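Local structure of glycoside Hydrolase (Bacteroides uniformis, 5TA0) at residues 62-67 with 390-395; 266-271 with 312-317; 429-434 with 455-460. The protein is a glycoside hydrolase of a gut symbiont that binds neoagarooctaose and probably cleaves agarose-type galactans. All blocks are in the same frame, centred on the assembly; numbering follows the deposited sequence.

Interaction 1. Residues 62-67 with 390-395; sequences SANKIA and RMLRRE
Lys65 and Glu395 form the charged end of this contact. Their side chains run at about a right angle to each other, and the charges meet loosely: Lys65 NZ lies 3.8 Å from Glu395 OE2, a long salt bridge, and Lys65 CE is hardly nearer to the same OE2, at 3.7 Å. Lys65 starts with CG trans to its own nitrogen (chi1 -172°), which carries the chain across the gap, and then folds at its last two torsions. Glu395 is built differently, with CG set between nitrogen and carbonyl carbon (chi1 62°) and an extended chain beyond it. A second carboxylate, that of Glu404, also makes a salt bridge with Lys65 NZ, while Glu395 OE1 is hydrogen-bonded to Glu404 N; the two branches of Glu395 therefore have different tasks. The link ties the loop between strand 50-51 and helix 69-76 of the alpha/beta barrel to the two-stranded antiparallel sheet of 392-394 and 405-407. Main-chain hydrogen bonds between Tyr405 and both Ala63 and Lys65 set the loop against that sheet. In the other half a methyl meets a polar atom: Leu392 CD1 lies 3.8 Å from Asn64 OD1, a van der Waals contact, the two side chains crossing nearly perpendicularly. Asn64 is held at both ends of its amide, OD1 by Lys374 NZ and ND2 by Tyr59 O, while buried Leu392 also packs on Tyr405 and Leu69.

Interaction 2. Residues 266-271 with 312-317; sequences QFIDIA and MIKLGE
The carboxylate of Asp269 is the flat group here, and the aliphatic part of Lys314 lies on one side of its plane: CG, CD and CE are all displaced to that side, CE furthest. OD1 does the touching, 3.3 Å from Lys314 CG and 3.6 Å from Lys314 CE. The carboxylate has polar partners on both helices, Tyr310 OH hydrogen-bonding to OD1 from helix 298-315 and Lys265 NZ of its own helix making a salt bridge with OD2, which would tend to fix its rotation. Helices 264-271 and 298-315 flank strand 277-285 in the sequence and meet here, near their C-terminal ends, as successive outer helices of the alpha/beta barrel. Beside the polar pair is a small apolar patch. Ile268 CG2 is shared by two residues, sitting 4.0 Å from Leu315 CG and 4.1 Å from Lys314 CG, while Leu315 CD2 reaches the main chain at Ile268 O, 3.9 Å away. Buried Ile268 also packs on Tyr310 and Ser311 of the facing helix. Lys314 runs out with CG trans to its nitrogen, turns once at chi2 (61°), and is then fully extended, which takes its methylenes across the carboxylate of Asp269 but leaves NZ 4.4 Å from Asp269 OD1, too far for a salt bridge. Lys314 NZ instead donates to a water 2.8 Å away, and that water donates in turn to the backbone oxygen Asp269 O, at 2.9 Å.

Interaction 3. Residues 429-434 with 455-460; sequences CDNPDI and KPVDLN
A type I beta turn from Asn431 to Ile434, closed by Ile434 N to Asn431 O at 3.0 Å, faces the start of strand 457-464, with Ile434 and Val457 the closest pair of backbones at 8.5 Å between their CA atoms. No hydrogen bond joins the two segments across that distance; they meet through side chains. Ile434 and Val457 reach toward each other tip to tip: Ile434 CD1 meets Val457 CG1 at 3.9 Å. Val457 has CG1 trans to its nitrogen (chi1 178°), and CB, CG1 and CG2 of Val457 all lie within about 4.2 Å of Ile434 CD1. Leu459, two residues along, adds a looser touch, its CD2 lying 4.3 Å from Ile434 CD1. In the beta-sandwich part of the protein, strands 434-441 and 457-464 are not neighbours within their sheet, and the facing side chains are consistent with packing across the sandwich interior; Ile449 of strand 444-451 touches both Ile434 and Leu459. The turn carries a further internal hydrogen bond: Asn431 OD1 accepts from Asp433 N at 2.9 Å, an Asx turn in which the donor stands 44° out of the carbonyl plane. The other end of that amide, Asn431 ND2, approaches Val457 CG1 at 4.2 Å, but its hydrogen bond is with Thr25 OG1 of strand 25-30. A disulfide between Cys429 and Cys436 bridges the two strands that the turn connects.

Overall arrangement
From the N terminus, the chain first gives strand 25-30 to the nine-strand sheet and strand 34-37 to a second, C-terminal sheet, then enters the alpha/beta barrel. Interaction 1 closes a loop of more than 320 residues, joining the segment ahead of helix 69-76 to the sheet that follows the last barrel strand, 364-369. Interaction 2 falls within that span and closes a short loop of 40 residues between two outer helices; the two contacts lie on opposite sides of the chain's centre, their own centres 45 Å apart. Interaction 3 follows both in series, with 20 residues between its segments, and belongs to the sandwich. None touches another: nearest atoms stay about 24 Å or more apart.

Interaction 1. Residues 62-67 with 390-395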
loop_
_atom_site.group_PDB
_atom_site.type_symbol
_atom_site.label_atom_id
_atom_site.label_comp_id
_atom_site.label_asym_id
_atom_site.label_seq_id
_atom_site.Cartn_x
_atom_site.Cartn_y
_atom_site.Cartn_z
ATOM N N SER A 62 -6.565 21.445 19.565
ATOM C CA SER A 62 -7.061 21.427 20.942
ATOM C C SER A 62 -6.710 20.130 21.649
ATOM O O SER A 62 -6.553 19.079 21.001
ATOM C CB SER A 62 -8.565 21.651 20.984
ATOM O OG SER A 62 -9.277 20.607 20.363
ATOM N N ALA A 63 -6.563 20.235 22.973
ATOM C CA ALA A 63 -6.428 19.109 23.889
ATOM C C ALA A 63 -5.143 18.316 23.723
ATOM O O ALA A 63 -5.086 17.182 24.199
ATOM C CB ALA A 63 -7.634 18.196 23.793
ATOM N N ASN A 64 -4.116 18.902 23.119
ATOM C CA ASN A 64 -2.836 18.238 22.901
ATOM C C ASN A 64 -1.736 18.784 23.809
ATOM O O ASN A 64 -1.656 19.998 24.033
ATOM C CB ASN A 64 -2.408 18.388 21.436
ATOM C CG ASN A 64 -3.482 17.921 20.469
ATOM O OD1 ASN A 64 -4.136 16.917 20.694
ATOM N ND2 ASN A 64 -3.681 18.662 19.381
ATOM N N LYS A 65 -0.884 17.900 24.322
ATOM C CA LYS A 65 0.261 18.336 25.144
ATOM C C LYS A 65 1.166 19.296 24.370
ATOM O O LYS A 65 1.611 20.309 24.917
ATOM C CB LYS A 65 1.068 17.140 25.607
ATOM C CG LYS A 65 2.151 17.478 26.625
ATOM C CD LYS A 65 2.434 16.323 27.589
ATOM C CE LYS A 65 1.226 15.919 28.441
ATOM N NZ LYS A 65 0.390 17.058 28.942
ATOM N N ILE A 66 1.439 18.970 23.104
ATOM C CA ILE A 66 2.254 19.810 22.220
ATOM C C ILE A 66 1.383 20.932 21.634
ATOM O O ILE A 66 0.351 20.687 20.994
ATOM C CB ILE A 66 2.931 18.964 21.108
ATOM C CG1 ILE A 66 3.871 17.916 21.726
ATOM C CG2 ILE A 66 3.707 19.867 20.158
ATOM C CD1 ILE A 66 4.486 16.977 20.720
ATOM N N ALA A 67 1.802 22.180 21.869
ATOM C CA ALA A 67 1.013 23.342 21.505
ATOM C C ALA A 67 0.920 23.510 19.989
ATOM O O ALA A 67 -0.169 23.745 19.469
ATOM C CB ALA A 67 1.597 24.606 22.118
ATOM N N ARG A 390 -4.684 5.343 15.890
ATOM C CA ARG A 390 -4.471 6.764 16.166
ATOM C C ARG A 390 -3.017 7.114 16.403
ATOM O O ARG A 390 -2.321 6.409 17.110
ATOM C CB ARG A 390 -5.253 7.207 17.415
ATOM C CG ARG A 390 -6.759 7.179 17.282
ATOM C CD ARG A 390 -7.407 7.464 18.609
ATOM N NE ARG A 390 -7.091 6.381 19.542
ATOM C CZ ARG A 390 -6.989 6.500 20.868
ATOM N NH1 ARG A 390 -7.249 7.636 21.490
ATOM N NH2 ARG A 390 -6.587 5.436 21.553
ATOM N N MET A 391 -2.583 8.248 15.850
ATOM C CA MET A 391 -1.295 8.849 16.163
ATOM C C MET A 391 -1.223 9.453 17.561
ATOM O O MET A 391 -0.124 9.614 18.093
ATOM C CB MET A 391 -0.956 9.957 15.160
ATOM C CG MET A 391 -0.794 9.475 13.741
ATOM S SD MET A 391 0.449 8.173 13.548
ATOM C CE MET A 391 1.877 8.877 14.323
ATOM N N LEU A 392 -2.374 9.795 18.133
ATOM C CA LEU A 392 -2.466 10.449 19.446
ATOM C C LEU A 392 -3.402 9.641 20.316
ATOM O O LEU A 392 -4.452 9.184 19.854
ATOM C CB LEU A 392 -3.066 11.843 19.329
ATOM C CG LEU A 392 -2.345 12.878 18.487
ATOM C CD1 LEU A 392 -3.236 14.109 18.350
ATOM C CD2 LEU A 392 -0.992 13.202 19.066
ATOM N N ARG A 393 -3.061 9.560 21.604
ATOM C CA ARG A 393 -3.930 8.942 22.599
ATOM C C ARG A 393 -3.892 9.798 23.866
ATOM O O ARG A 393 -2.922 10.508 24.103
ATOM C CB ARG A 393 -3.524 7.494 22.831
ATOM C CG ARG A 393 -2.075 7.241 23.201
ATOM C CD ARG A 393 -1.912 7.143 24.705
ATOM N NE ARG A 393 -0.515 7.008 25.126
ATOM C CZ ARG A 393 -0.081 7.177 26.374
ATOM N NH1 ARG A 393 1.210 7.011 26.642
ATOM N NH2 ARG A 393 -0.921 7.515 27.350
ATOM N N ARG A 394 -4.945 9.746 24.661
ATOM C CA ARG A 394 -4.995 10.578 25.868
ATOM C C ARG A 394 -4.039 10.021 26.914
ATOM O O ARG A 394 -3.797 8.808 26.981
ATOM C CB ARG A 394 -6.412 10.673 26.380
ATOM C CG ARG A 394 -7.303 11.498 25.463
ATOM C CD ARG A 394 -8.687 11.714 26.057
ATOM N NE ARG A 394 -9.574 12.617 25.305
ATOM C CZ ARG A 394 -9.722 13.928 25.500
ATOM N NH1 ARG A 394 -10.581 14.610 24.750
ATOM N NH2 ARG A 394 -9.027 14.591 26.408
ATOM N N GLU A 395 -3.466 10.917 27.711
ATOM C CA GLU A 395 -2.391 10.526 28.622
ATOM C C GLU A 395 -2.799 9.453 29.625
ATOM O O GLU A 395 -1.959 8.666 30.022
ATOM C CB GLU A 395 -1.749 11.721 29.326
ATOM C CG GLU A 395 -2.647 12.544 30.217
ATOM C CD GLU A 395 -2.021 13.880 30.629
ATOM O OE1 GLU A 395 -2.769 14.891 30.710
ATOM O OE2 GLU A 395 -0.778 13.930 30.840
#

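Interaction 2. Residues 266-271 with 312-317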
loop_
_atom_site.group_PDB
_atom_site.type_symbol
_atom_site.label_atom_id
_atom_site.label_comp_id
_atom_site.label_asym_id
_atom_site.label_seq_id
_atom_site.Cartn_x
_atom_site.Cartn_y
_atom_site.Cartn_z
ATOM N N GLN A 266 -13.400 -9.124 -13.451
ATOM C CA GLN A 266 -14.531 -8.395 -13.998
ATOM C C GLN A 266 -14.374 -6.897 -13.907
ATOM O O GLN A 266 -14.792 -6.183 -14.820
ATOM C CB GLN A 266 -15.848 -8.814 -13.314
ATOM C CG GLN A 266 -16.198 -10.294 -13.409
ATOM C CD GLN A 266 -16.244 -10.817 -14.827
ATOM O OE1 GLN A 266 -16.696 -10.135 -15.749
ATOM N NE2 GLN A 266 -15.728 -12.016 -15.015
ATOM N N PHE A 267 -13.797 -6.394 -12.806
ATOM C CA PHE A 267 -13.595 -4.964 -12.691
ATOM C C PHE A 267 -12.636 -4.445 -13.780
ATOM O O PHE A 267 -12.909 -3.448 -14.440
ATOM C CB PHE A 267 -13.064 -4.594 -11.316
ATOM C CG PHE A 267 -12.814 -3.122 -11.137
ATOM C CD1 PHE A 267 -13.840 -2.201 -11.160
ATOM C CD2 PHE A 267 -11.529 -2.649 -10.924
ATOM C CE1 PHE A 267 -13.611 -0.846 -10.957
ATOM C CE2 PHE A 267 -11.291 -1.296 -10.750
ATOM C CZ PHE A 267 -12.315 -0.396 -10.762
ATOM N N ILE A 268 -11.548 -5.186 -14.018
ATOM C CA ILE A 268 -10.631 -4.817 -15.082
ATOM C C ILE A 268 -11.356 -4.877 -16.427
ATOM O O ILE A 268 -11.200 -3.951 -17.237
ATOM C CB ILE A 268 -9.360 -5.700 -15.030
ATOM C CG1 ILE A 268 -8.542 -5.331 -13.771
ATOM C CG2 ILE A 268 -8.537 -5.602 -16.302
ATOM C CD1 ILE A 268 -7.432 -6.307 -13.422
ATOM N N ASP A 269 -12.139 -5.941 -16.659
ATOM C CA ASP A 269 -12.835 -6.084 -17.943
ATOM C C ASP A 269 -13.886 -5.007 -18.189
ATOM O O ASP A 269 -14.071 -4.575 -19.313
ATOM C CB ASP A 269 -13.525 -7.439 -18.027
ATOM C CG ASP A 269 -12.571 -8.605 -18.182
ATOM O OD1 ASP A 269 -11.349 -8.414 -18.391
ATOM O OD2 ASP A 269 -13.039 -9.753 -18.069
ATOM N N ILE A 270 -14.567 -4.584 -17.135
ATOM C CA ILE A 270 -15.696 -3.646 -17.256
ATOM C C ILE A 270 -15.272 -2.191 -17.196
ATOM O O ILE A 270 -15.673 -1.385 -18.047
ATOM C CB ILE A 270 -16.735 -3.931 -16.163
ATOM C CG1 ILE A 270 -17.410 -5.277 -16.429
ATOM C CG2 ILE A 270 -17.801 -2.840 -16.078
ATOM C CD1 ILE A 270 -18.116 -5.810 -15.188
ATOM N N ALA A 271 -14.463 -1.849 -16.187
ATOM C CA ALA A 271 -14.171 -0.453 -15.860
ATOM C C ALA A 271 -12.683 -0.128 -15.991
ATOM O O ALA A 271 -12.329 1.041 -15.869
ATOM C CB ALA A 271 -14.648 -0.164 -14.449
ATOM N N MET A 312 -2.062 -6.245 -17.955
ATOM C CA MET A 312 -1.314 -6.359 -19.218
ATOM C C MET A 312 -2.075 -7.147 -20.273
ATOM O O MET A 312 -2.198 -6.712 -21.402
ATOM C CB MET A 312 0.056 -7.001 -18.968
ATOM C CG MET A 312 1.042 -6.041 -18.329
ATOM S SD MET A 312 1.586 -4.667 -19.376
ATOM C CE MET A 312 2.503 -5.584 -20.611
ATOM N N ILE A 313 -2.621 -8.294 -19.900
ATOM C CA ILE A 313 -3.325 -9.139 -20.879
ATOM C C ILE A 313 -4.549 -8.411 -21.464
ATOM O O ILE A 313 -4.727 -8.347 -22.674
ATOM C CB ILE A 313 -3.738 -10.480 -20.248
ATOM C CG1 ILE A 313 -2.502 -11.358 -20.006
ATOM C CG2 ILE A 313 -4.788 -11.231 -21.093
ATOM C CD1 ILE A 313 -2.713 -12.484 -19.044
ATOM N N LYS A 314 -5.384 -7.844 -20.599
ATOM C CA LYS A 314 -6.652 -7.274 -21.032
ATOM C C LYS A 314 -6.536 -5.844 -21.500
ATOM O O LYS A 314 -7.130 -5.480 -22.540
ATOM C CB LYS A 314 -7.669 -7.375 -19.889
ATOM C CG LYS A 314 -9.037 -6.769 -20.171
ATOM C CD LYS A 314 -9.763 -7.436 -21.338
ATOM C CE LYS A 314 -11.113 -6.781 -21.535
ATOM N NZ LYS A 314 -11.857 -7.374 -22.684
ATOM N N LEU A 315 -5.869 -4.988 -20.710
ATOM C CA LEU A 315 -5.765 -3.561 -21.038
ATOM C C LEU A 315 -4.523 -3.219 -21.861
ATOM O O LEU A 315 -4.435 -2.138 -22.424
ATOM C CB LEU A 315 -5.744 -2.703 -19.767
ATOM C CG LEU A 315 -6.895 -2.981 -18.792
ATOM C CD1 LEU A 315 -6.703 -2.128 -17.536
ATOM C CD2 LEU A 315 -8.237 -2.690 -19.459
ATOM N N GLY A 316 -3.537 -4.104 -21.858
ATOM C CA GLY A 316 -2.254 -3.835 -22.518
ATOM C C GLY A 316 -1.310 -2.941 -21.763
ATOM O O GLY A 316 -0.310 -2.496 -22.337
ATOM N N GLU A 317 -1.563 -2.670 -20.483
ATOM C CA GLU A 317 -0.690 -1.800 -19.704
ATOM C C GLU A 317 -0.960 -2.020 -18.230
ATOM O O GLU A 317 -2.099 -2.369 -17.860
ATOM C CB GLU A 317 -0.942 -0.330 -20.047
ATOM C CG GLU A 317 -2.264 0.204 -19.516
ATOM C CD GLU A 317 -2.700 1.506 -20.161
ATOM O OE1 GLU A 317 -1.884 2.176 -20.827
ATOM O OE2 GLU A 317 -3.893 1.856 -20.008
HETATM O O HOH W 1 -14.200 -6.016 -21.809
#

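Interaction 3. Residues 429-434 with 455-460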
loop_
_atom_site.group_PDB
_atom_site.type_symbol
_atom_site.label_atom_id
_atom_site.label_comp_id
_atom_site.label_asym_id
_atom_site.label_seq_id
_atom_site.Cartn_x
_atom_site.Cartn_y
_atom_site.Cartn_z
ATOM N N CYS A 429 20.319 -9.296 -0.089
ATOM C CA CYS A 429 20.312 -9.978 1.192
ATOM C C CYS A 429 19.944 -11.428 0.900
ATOM O O CYS A 429 18.842 -11.673 0.441
ATOM C CB CYS A 429 19.421 -9.170 2.168
ATOM S SG CYS A 429 20.045 -7.450 2.311
ATOM N N ASP A 430 20.869 -12.382 1.160
ATOM C CA ASP A 430 20.754 -13.785 0.723
ATOM C C ASP A 430 19.778 -14.652 1.537
ATOM O O ASP A 430 19.939 -15.866 1.622
ATOM C CB ASP A 430 22.155 -14.456 0.632
ATOM C CG ASP A 430 22.843 -14.623 1.985
ATOM O OD1 ASP A 430 23.940 -15.242 2.033
ATOM O OD2 ASP A 430 22.330 -14.130 3.013
ATOM N N ASN A 431 18.740 -14.029 2.078
ATOM C CA ASN A 431 17.697 -14.698 2.836
ATOM C C ASN A 431 16.390 -14.076 2.371
ATOM O O ASN A 431 16.220 -12.865 2.536
ATOM C CB ASN A 431 17.928 -14.428 4.321
ATOM C CG ASN A 431 16.888 -15.064 5.212
ATOM O OD1 ASN A 431 15.809 -15.457 4.753
ATOM N ND2 ASN A 431 17.215 -15.173 6.498
ATOM N N PRO A 432 15.479 -14.864 1.793
ATOM C CA PRO A 432 14.240 -14.240 1.290
ATOM C C PRO A 432 13.343 -13.663 2.386
ATOM O O PRO A 432 12.467 -12.855 2.076
ATOM C CB PRO A 432 13.547 -15.356 0.514
ATOM C CG PRO A 432 14.178 -16.602 0.958
ATOM C CD PRO A 432 15.547 -16.304 1.459
ATOM N N ASP A 433 13.559 -14.039 3.646
ATOM C CA ASP A 433 12.841 -13.434 4.773
ATOM C C ASP A 433 13.417 -12.100 5.236
ATOM O O ASP A 433 12.851 -11.477 6.129
ATOM C CB ASP A 433 12.774 -14.394 5.961
ATOM C CG ASP A 433 11.936 -15.593 5.670
ATOM O OD1 ASP A 433 10.842 -15.463 5.100
ATOM O OD2 ASP A 433 12.374 -16.706 5.990
ATOM N N ILE A 434 14.532 -11.654 4.644
ATOM C CA ILE A 434 15.135 -10.364 4.965
ATOM C C ILE A 434 15.008 -9.456 3.753
ATOM O O ILE A 434 15.542 -9.774 2.686
ATOM C CB ILE A 434 16.613 -10.532 5.380
ATOM C CG1 ILE A 434 16.694 -11.401 6.641
ATOM C CG2 ILE A 434 17.276 -9.177 5.557
ATOM C CD1 ILE A 434 16.199 -10.735 7.900
ATOM N N LYS A 455 11.682 -14.978 14.317
ATOM C CA LYS A 455 12.766 -15.087 15.271
ATOM C C LYS A 455 13.810 -14.059 14.882
ATOM O O LYS A 455 13.771 -13.547 13.752
ATOM C CB LYS A 455 13.390 -16.487 15.240
ATOM C CG LYS A 455 13.912 -16.928 13.894
ATOM C CD LYS A 455 14.519 -18.336 13.985
ATOM C CE LYS A 455 15.088 -18.791 12.648
ATOM N NZ LYS A 455 14.057 -19.220 11.663
ATOM N N PRO A 456 14.752 -13.771 15.787
ATOM C CA PRO A 456 15.852 -12.867 15.442
ATOM C C PRO A 456 16.737 -13.466 14.365
ATOM O O PRO A 456 16.813 -14.693 14.252
ATOM C CB PRO A 456 16.602 -12.702 16.762
ATOM C CG PRO A 456 15.597 -13.052 17.820
ATOM C CD PRO A 456 14.780 -14.129 17.222
ATOM N N VAL A 457 17.356 -12.609 13.549
ATOM C CA VAL A 457 18.224 -13.028 12.465
ATOM C C VAL A 457 19.543 -12.256 12.606
ATOM O O VAL A 457 19.571 -11.015 12.687
ATOM C CB VAL A 457 17.563 -12.784 11.086
ATOM C CG1 VAL A 457 18.504 -13.173 9.950
ATOM C CG2 VAL A 457 16.272 -13.568 10.969
ATOM N N ASP A 458 20.644 -13.008 12.665
ATOM C CA ASP A 458 21.968 -12.430 12.734
ATOM C C ASP A 458 22.425 -12.050 11.324
ATOM O O ASP A 458 22.423 -12.885 10.414
ATOM C CB ASP A 458 22.954 -13.447 13.330
ATOM C CG ASP A 458 22.668 -13.773 14.779
ATOM O OD1 ASP A 458 22.147 -12.927 15.541
ATOM O OD2 ASP A 458 23.007 -14.908 15.179
ATOM N N LEU A 459 22.804 -10.785 11.167
ATOM C CA LEU A 459 23.197 -10.250 9.882
ATOM C C LEU A 459 24.682 -9.944 9.847
ATOM O O LEU A 459 25.232 -9.424 10.830
ATOM C CB LEU A 459 22.456 -8.938 9.587
ATOM C CG LEU A 459 20.942 -8.926 9.751
ATOM C CD1 LEU A 459 20.397 -7.531 9.507
ATOM C CD2 LEU A 459 20.281 -9.939 8.844
ATOM N N ASN A 460 25.316 -10.272 8.726
ATOM C CA ASN A 460 26.678 -9.844 8.434
ATOM C C ASN A 460 26.587 -8.785 7.339
ATOM O O ASN A 460 26.118 -9.076 6.240
ATOM C CB ASN A 460 27.536 -11.034 7.982
ATOM C CG ASN A 460 27.755 -12.060 9.087
ATOM O OD1 ASN A 460 27.847 -11.721 10.273
ATOM N ND2 ASN A 460 27.844 -13.324 8.698
#